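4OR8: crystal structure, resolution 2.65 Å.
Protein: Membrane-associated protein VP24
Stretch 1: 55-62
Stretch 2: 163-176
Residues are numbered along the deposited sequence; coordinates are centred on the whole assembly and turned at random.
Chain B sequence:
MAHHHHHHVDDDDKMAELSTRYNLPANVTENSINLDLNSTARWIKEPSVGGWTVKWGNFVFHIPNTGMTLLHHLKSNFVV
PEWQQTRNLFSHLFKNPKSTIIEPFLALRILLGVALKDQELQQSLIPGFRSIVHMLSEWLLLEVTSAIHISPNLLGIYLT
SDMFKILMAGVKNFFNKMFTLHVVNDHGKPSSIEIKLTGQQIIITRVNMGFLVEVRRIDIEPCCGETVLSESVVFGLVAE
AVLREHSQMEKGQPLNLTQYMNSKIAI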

ATOM      1  N   LYS B  55       9.636  17.065   2.017  1.00 25.95           N
ATOM      2  CA  LYS B  55       8.889  18.195   1.488  1.00 22.58           C
ATOM      3  C   LYS B  55       9.487  18.656   0.172  1.00 19.86           C
ATOM      4  O   LYS B  55      10.682  18.943   0.080  1.00 29.38           O
ATOM      5  CB  LYS B  55       8.863  19.346   2.495  1.00 26.81           C
ATOM      6  CG  LYS B  55       8.111  19.016   3.773  1.00 39.86           C
ATOM      7  CD  LYS B  55       8.017  20.216   4.694  1.00 47.55           C
ATOM      8  CE  LYS B  55       7.238  19.870   5.953  1.00 63.69           C
ATOM      9  NZ  LYS B  55       7.055  21.049   6.840  1.00 85.97           N
ATOM     10  N   TRP B  56       8.648  18.704  -0.852  1.00 22.26           N
ATOM     11  CA  TRP B  56       9.044  19.227  -2.149  1.00 21.74           C
ATOM     12  C   TRP B  56       7.839  19.896  -2.783  1.00 16.70           C
ATOM     13  O   TRP B  56       6.764  19.305  -2.853  1.00 20.71           O
ATOM     14  CB  TRP B  56       9.573  18.113  -3.048  1.00 19.42           C
ATOM     15  CG  TRP B  56       9.851  18.579  -4.432  1.00 23.85           C
ATOM     16  CD1 TRP B  56      11.017  19.101  -4.903  1.00 16.85           C
ATOM     17  CD2 TRP B  56       8.937  18.580  -5.533  1.00 20.05           C
ATOM     18  NE1 TRP B  56      10.890  19.423  -6.230  1.00 14.55           N
ATOM     19  CE2 TRP B  56       9.619  19.114  -6.641  1.00 19.19           C
ATOM     20  CE3 TRP B  56       7.606  18.180  -5.689  1.00 14.38           C
ATOM     21  CZ2 TRP B  56       9.019  19.256  -7.889  1.00 17.82           C
ATOM     22  CZ3 TRP B  56       7.012  18.321  -6.925  1.00 13.51           C
ATOM     23  CH2 TRP B  56       7.717  18.854  -8.009  1.00 14.24           C
ATOM     24  N   GLY B  57       8.019  21.128  -3.245  1.00 17.14           N
ATOM     25  CA  GLY B  57       6.896  21.923  -3.698  1.00 22.42           C
ATOM     26  C   GLY B  57       5.938  22.087  -2.537  1.00 21.79           C
ATOM     27  O   GLY B  57       6.361  22.366  -1.417  1.00 24.53           O
ATOM     28  N   ASN B  58       4.650  21.895  -2.793  1.00 21.42           N
ATOM     29  CA  ASN B  58       3.661  21.914  -1.722  1.00 16.88           C
ATOM     30  C   ASN B  58       3.237  20.504  -1.321  1.00 18.39           C
ATOM     31  O   ASN B  58       2.184  20.312  -0.716  1.00 23.69           O
ATOM     32  CB  ASN B  58       2.444  22.758  -2.111  1.00 14.04           C
ATOM     33  CG  ASN B  58       1.765  22.255  -3.364  1.00 19.72           C
ATOM     34  OD1 ASN B  58       2.274  21.367  -4.046  1.00 26.79           O
ATOM     35  ND2 ASN B  58       0.612  22.832  -3.685  1.00 24.14           N
ATOM     36  N   PHE B  59       4.062  19.520  -1.668  1.00 20.96           N
ATOM     37  CA  PHE B  59       3.814  18.140  -1.265  1.00 17.64           C
ATOM     38  C   PHE B  59       4.528  17.844   0.041  1.00 21.21           C
ATOM     39  O   PHE B  59       5.678  18.240   0.230  1.00 26.32           O
ATOM     40  CB  PHE B  59       4.326  17.154  -2.316  1.00 18.53           C
ATOM     41  CG  PHE B  59       3.552  17.162  -3.605  1.00 26.47           C
ATOM     42  CD1 PHE B  59       2.399  16.408  -3.742  1.00 28.12           C
ATOM     43  CD2 PHE B  59       3.999  17.895  -4.691  1.00 20.32           C
ATOM     44  CE1 PHE B  59       1.695  16.402  -4.932  1.00 25.92           C
ATOM     45  CE2 PHE B  59       3.300  17.891  -5.883  1.00 27.90           C
ATOM     46  CZ  PHE B  59       2.146  17.144  -6.004  1.00 21.42           C
ATOM     47  N   VAL B  60       3.844  17.144   0.938  1.00 17.29           N
ATOM     48  CA  VAL B  60       4.492  16.587   2.114  1.00 24.06           C
ATOM     49  C   VAL B  60       4.414  15.066   2.037  1.00 20.24           C
ATOM     50  O   VAL B  60       3.348  14.481   2.212  1.00 27.95           O
ATOM     51  CB  VAL B  60       3.834  17.065   3.423  1.00 30.09           C
ATOM     52  CG1 VAL B  60       4.562  16.479   4.621  1.00 23.62           C
ATOM     53  CG2 VAL B  60       3.831  18.583   3.493  1.00 20.07           C
ATOM     54  N   PHE B  61       5.543  14.428   1.760  1.00 20.21           N
ATOM     55  CA  PHE B  61       5.567  12.980   1.624  1.00 22.99           C
ATOM     56  C   PHE B  61       5.843  12.285   2.953  1.00 22.84           C
ATOM     57  O   PHE B  61       6.751  12.671   3.686  1.00 25.57           O
ATOM     58  CB  PHE B  61       6.603  12.556   0.580  1.00 18.49           C
ATOM     59  CG  PHE B  61       6.275  13.005  -0.815  1.00 21.88           C
ATOM     60  CD1 PHE B  61       5.237  12.419  -1.518  1.00 20.88           C
ATOM     61  CD2 PHE B  61       7.012  14.006  -1.429  1.00 28.14           C
ATOM     62  CE1 PHE B  61       4.933  12.824  -2.804  1.00 23.73           C
ATOM     63  CE2 PHE B  61       6.714  14.417  -2.716  1.00 18.53           C
ATOM     64  CZ  PHE B  61       5.674  13.824  -3.403  1.00 25.64           C
ATOM     65  N   HIS B  62       5.053  11.261   3.256  1.00 22.19           N
ATOM     66  CA  HIS B  62       5.263  10.448   4.445  1.00 19.24           C
ATOM     67  C   HIS B  62       5.788   9.071   4.058  1.00 24.98           C
ATOM     68  O   HIS B  62       5.030   8.216   3.603  1.00 29.85           O
ATOM     69  CB  HIS B  62       3.964  10.311   5.234  1.00 21.43           C
ATOM     70  CG  HIS B  62       3.379  11.619   5.662  1.00 36.18           C
ATOM     71  ND1 HIS B  62       2.636  12.414   4.816  1.00 39.66           N
ATOM     72  CD2 HIS B  62       3.428  12.274   6.846  1.00 36.06           C
ATOM     73  CE1 HIS B  62       2.252  13.501   5.459  1.00 36.23           C
ATOM     74  NE2 HIS B  62       2.719  13.440   6.694  1.00 39.70           N
TER
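Stretch 2 163-176: MFKILMAGVKNFFN

Helix 163-176 of VP24 packs against a β-hairpin whose strands, 55-56 and 59-62, are joined by a type II' turn from W56 to F59. The turn is closed by paired backbone hydrogen bonds, W56 N to F59 O (3.2 Å) and F59 N to W56 O (3.0 Å). The helix runs in the same general sense as strand 59-62, at 32° to it, their axes approaching to 11.9 Å; i to i+4 hydrogen bonds hold it regular throughout. No hydrogen bond crosses the interface, which rests on apolar and sulfur-aromatic contacts.

F59 covers the most surface. Its CB points toward the helix, and its ring reaches M168 (CE2 to SD, 3.6 Å), V171 (CZ to CG1, 4.0 Å) and K172, whose CG meets the ring edge at 3.5 Å from F59 CE1. M168, chi1 and chi2 both m, packs against the turn: its SD is 4.1 Å from G57 CA, and an ideal CB on G57 would point toward the helix and stand 2.7 Å from that SD, a clash; the positive phi there also favours glycine. The same sulfur is 4.9 Å from the centroid of the W56 six-membered ring. W56, chi1 t, brings CH2 to 4.1 Å from M168 CE and 4.2 Å from V171 CG2. Farther along, F175 CE2 sits at the edge of the F61 ring, 3.8 Å from F61 CE1.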

ATOM      1  N   MET B 163       2.631  28.494 -13.410  1.00 18.71           N
ATOM      2  CA  MET B 163       3.540  27.395 -13.716  1.00 24.91           C
ATOM      3  C   MET B 163       3.779  26.486 -12.513  1.00 19.10           C
ATOM      4  O   MET B 163       3.927  25.276 -12.661  1.00 27.28           O
ATOM      5  CB  MET B 163       4.861  27.931 -14.268  1.00 20.85           C
ATOM      6  CG  MET B 163       4.737  28.497 -15.672  1.00 23.60           C
ATOM      7  SD  MET B 163       4.266  27.238 -16.880  1.00 27.10           S
ATOM      8  CE  MET B 163       3.102  28.150 -17.890  1.00 24.91           C
ATOM      9  N   PHE B 164       3.809  27.075 -11.324  1.00 18.20           N
ATOM     10  CA  PHE B 164       3.922  26.307 -10.094  1.00 23.35           C
ATOM     11  C   PHE B 164       2.674  25.450  -9.898  1.00 22.48           C
ATOM     12  O   PHE B 164       2.763  24.271  -9.564  1.00 23.83           O
ATOM     13  CB  PHE B 164       4.106  27.248  -8.902  1.00 27.36           C
ATOM     14  CG  PHE B 164       4.194  26.545  -7.578  1.00 26.63           C
ATOM     15  CD1 PHE B 164       3.058  26.334  -6.813  1.00 25.34           C
ATOM     16  CD2 PHE B 164       5.411  26.101  -7.095  1.00 26.81           C
ATOM     17  CE1 PHE B 164       3.137  25.686  -5.598  1.00 25.47           C
ATOM     18  CE2 PHE B 164       5.497  25.457  -5.878  1.00 26.03           C
ATOM     19  CZ  PHE B 164       4.359  25.248  -5.129  1.00 23.20           C
ATOM     20  N   LYS B 165       1.513  26.061 -10.108  1.00 22.53           N
ATOM     21  CA  LYS B 165       0.237  25.380  -9.945  1.00 22.73           C
ATOM     22  C   LYS B 165       0.140  24.194 -10.897  1.00 21.33           C
ATOM     23  O   LYS B 165      -0.221  23.087 -10.495  1.00 18.67           O
ATOM     24  CB  LYS B 165      -0.913  26.349 -10.216  1.00 29.09           C
ATOM     25  CG  LYS B 165      -2.009  26.314  -9.174  1.00 32.94           C
ATOM     26  CD  LYS B 165      -1.673  27.202  -7.992  1.00 29.32           C
ATOM     27  CE  LYS B 165      -1.829  28.663  -8.362  1.00 35.82           C
ATOM     28  NZ  LYS B 165      -3.220  28.967  -8.799  1.00 56.53           N
ATOM     29  N   ILE B 166       0.470  24.439 -12.160  1.00 20.76           N
ATOM     30  CA  ILE B 166       0.427  23.405 -13.185  1.00 19.66           C
ATOM     31  C   ILE B 166       1.396  22.273 -12.862  1.00 19.19           C
ATOM     32  O   ILE B 166       1.065  21.094 -13.007  1.00 18.15           O
ATOM     33  CB  ILE B 166       0.742  23.991 -14.581  1.00 26.99           C
ATOM     34  CG1 ILE B 166      -0.380  24.931 -15.021  1.00 22.31           C
ATOM     35  CG2 ILE B 166       0.930  22.884 -15.609  1.00 31.78           C
ATOM     36  CD1 ILE B 166      -0.154  25.557 -16.377  1.00 29.35           C
ATOM     37  N   LEU B 167       2.588  22.641 -12.405  1.00 18.12           N
ATOM     38  CA  LEU B 167       3.611  21.660 -12.067  1.00 13.00           C
ATOM     39  C   LEU B 167       3.139  20.691 -10.992  1.00 14.91           C
ATOM     40  O   LEU B 167       3.342  19.485 -11.111  1.00 21.10           O
ATOM     41  CB  LEU B 167       4.895  22.351 -11.621  1.00 15.31           C
ATOM     42  CG  LEU B 167       6.020  21.384 -11.253  1.00 19.35           C
ATOM     43  CD1 LEU B 167       6.394  20.538 -12.461  1.00 14.43           C
ATOM     44  CD2 LEU B 167       7.230  22.128 -10.698  1.00 13.68           C
ATOM     45  N   MET B 168       2.505  21.219  -9.951  1.00 15.77           N
ATOM     46  CA  MET B 168       1.980  20.384  -8.877  1.00 13.02           C
ATOM     47  C   MET B 168       0.822  19.525  -9.375  1.00 17.18           C
ATOM     48  O   MET B 168       0.739  18.339  -9.063  1.00 23.60           O
ATOM     49  CB  MET B 168       1.535  21.244  -7.695  1.00 11.18           C
ATOM     50  CG  MET B 168       2.618  22.158  -7.145  1.00 17.97           C
ATOM     51  SD  MET B 168       4.103  21.284  -6.601  1.00 27.17           S
ATOM     52  CE  MET B 168       5.350  22.181  -7.518  1.00 14.14           C
ATOM     53  N   ALA B 169      -0.070  20.126 -10.157  1.00 16.82           N
ATOM     54  CA  ALA B 169      -1.211  19.402 -10.712  1.00 12.09           C
ATOM     55  C   ALA B 169      -0.767  18.255 -11.618  1.00 20.93           C
ATOM     56  O   ALA B 169      -1.395  17.192 -11.655  1.00 19.88           O
ATOM     57  CB  ALA B 169      -2.122  20.352 -11.471  1.00 16.02           C
ATOM     58  N   GLY B 170       0.321  18.479 -12.347  1.00 18.79           N
ATOM     59  CA  GLY B 170       0.878  17.468 -13.226  1.00 13.76           C
ATOM     60  C   GLY B 170       1.431  16.262 -12.492  1.00 19.43           C
ATOM     61  O   GLY B 170       1.229  15.128 -12.926  1.00 20.74           O
ATOM     62  N   VAL B 171       2.128  16.506 -11.385  1.00 17.57           N
ATOM     63  CA  VAL B 171       2.718  15.435 -10.589  1.00 16.18           C
ATOM     64  C   VAL B 171       1.635  14.584  -9.932  1.00 18.56           C
ATOM     65  O   VAL B 171       1.739  13.355  -9.896  1.00 17.34           O
ATOM     66  CB  VAL B 171       3.682  15.991  -9.517  1.00 21.04           C
ATOM     67  CG1 VAL B 171       4.144  14.886  -8.586  1.00 14.83           C
ATOM     68  CG2 VAL B 171       4.874  16.661 -10.178  1.00 12.36           C
ATOM     69  N   LYS B 172       0.593  15.239  -9.426  1.00 16.42           N
ATOM     70  CA  LYS B 172      -0.550  14.530  -8.858  1.00 21.06           C
ATOM     71  C   LYS B 172      -1.208  13.668  -9.928  1.00 27.70           C
ATOM     72  O   LYS B 172      -1.633  12.541  -9.664  1.00 26.10           O
ATOM     73  CB  LYS B 172      -1.571  15.510  -8.277  1.00 20.53           C
ATOM     74  CG  LYS B 172      -1.112  16.219  -7.014  1.00 31.29           C
ATOM     75  CD  LYS B 172      -2.112  17.277  -6.565  1.00 32.23           C
ATOM     76  CE  LYS B 172      -3.395  16.657  -6.033  1.00 36.02           C
ATOM     77  NZ  LYS B 172      -3.171  15.899  -4.771  1.00 48.97           N
ATOM     78  N   ASN B 173      -1.280  14.207 -11.140  1.00 18.22           N
ATOM     79  CA  ASN B 173      -1.853  13.488 -12.267  1.00 16.52           C
ATOM     80  C   ASN B 173      -1.046  12.243 -12.615  1.00 19.84           C
ATOM     81  O   ASN B 173      -1.610  11.193 -12.927  1.00 19.45           O
ATOM     82  CB  ASN B 173      -1.970  14.412 -13.480  1.00 26.03           C
ATOM     83  CG  ASN B 173      -2.466  13.693 -14.718  1.00 19.95           C
ATOM     84  OD1 ASN B 173      -1.696  13.415 -15.635  1.00 27.84           O
ATOM     85  ND2 ASN B 173      -3.757  13.390 -14.751  1.00 19.89           N
ATOM     86  N   PHE B 174       0.275  12.361 -12.550  1.00 18.78           N
ATOM     87  CA  PHE B 174       1.149  11.229 -12.830  1.00 21.71           C
ATOM     88  C   PHE B 174       1.011  10.153 -11.762  1.00 17.86           C
ATOM     89  O   PHE B 174       1.026   8.964 -12.066  1.00 24.72           O
ATOM     90  CB  PHE B 174       2.604  11.676 -12.933  1.00 19.09           C
ATOM     91  CG  PHE B 174       3.561  10.557 -13.232  1.00 18.24           C
ATOM     92  CD1 PHE B 174       3.770  10.142 -14.536  1.00 25.49           C
ATOM     93  CD2 PHE B 174       4.254   9.924 -12.212  1.00 17.79           C
ATOM     94  CE1 PHE B 174       4.651   9.116 -14.818  1.00 28.68           C
ATOM     95  CE2 PHE B 174       5.135   8.898 -12.487  1.00 21.73           C
ATOM     96  CZ  PHE B 174       5.335   8.493 -13.793  1.00 26.24           C
ATOM     97  N   PHE B 175       0.890  10.579 -10.509  1.00 17.00           N
ATOM     98  CA  PHE B 175       0.677   9.651  -9.410  1.00 17.28           C
ATOM     99  C   PHE B 175      -0.618   8.900  -9.637  1.00 18.31           C
ATOM    100  O   PHE B 175      -0.691   7.690  -9.431  1.00 17.39           O
ATOM    101  CB  PHE B 175       0.600  10.401  -8.080  1.00 21.57           C
ATOM    102  CG  PHE B 175       1.923  10.902  -7.588  1.00 19.47           C
ATOM    103  CD1 PHE B 175       3.105  10.371  -8.071  1.00 17.45           C
ATOM    104  CD2 PHE B 175       1.983  11.903  -6.637  1.00 24.51           C
ATOM    105  CE1 PHE B 175       4.324  10.832  -7.614  1.00 24.50           C
ATOM    106  CE2 PHE B 175       3.198  12.366  -6.175  1.00 29.17           C
ATOM    107  CZ  PHE B 175       4.370  11.830  -6.665  1.00 23.01           C
ATOM    108  N   ASN B 176      -1.634   9.631 -10.076  1.00 19.75           N
ATOM    109  CA  ASN B 176      -2.947   9.056 -10.320  1.00 19.38           C
ATOM    110  C   ASN B 176      -2.954   8.017 -11.436  1.00 20.61           C
ATOM    111  O   ASN B 176      -3.652   7.005 -11.346  1.00 19.87           O
ATOM    112  CB  ASN B 176      -3.960  10.158 -10.628  1.00 27.67           C
ATOM    113  CG  ASN B 176      -5.331   9.609 -10.952  1.00 30.86           C
ATOM    114  OD1 ASN B 176      -6.124   9.323 -10.054  1.00 40.66           O
ATOM    115  ND2 ASN B 176      -5.620   9.452 -12.240  1.00 26.42           N
TER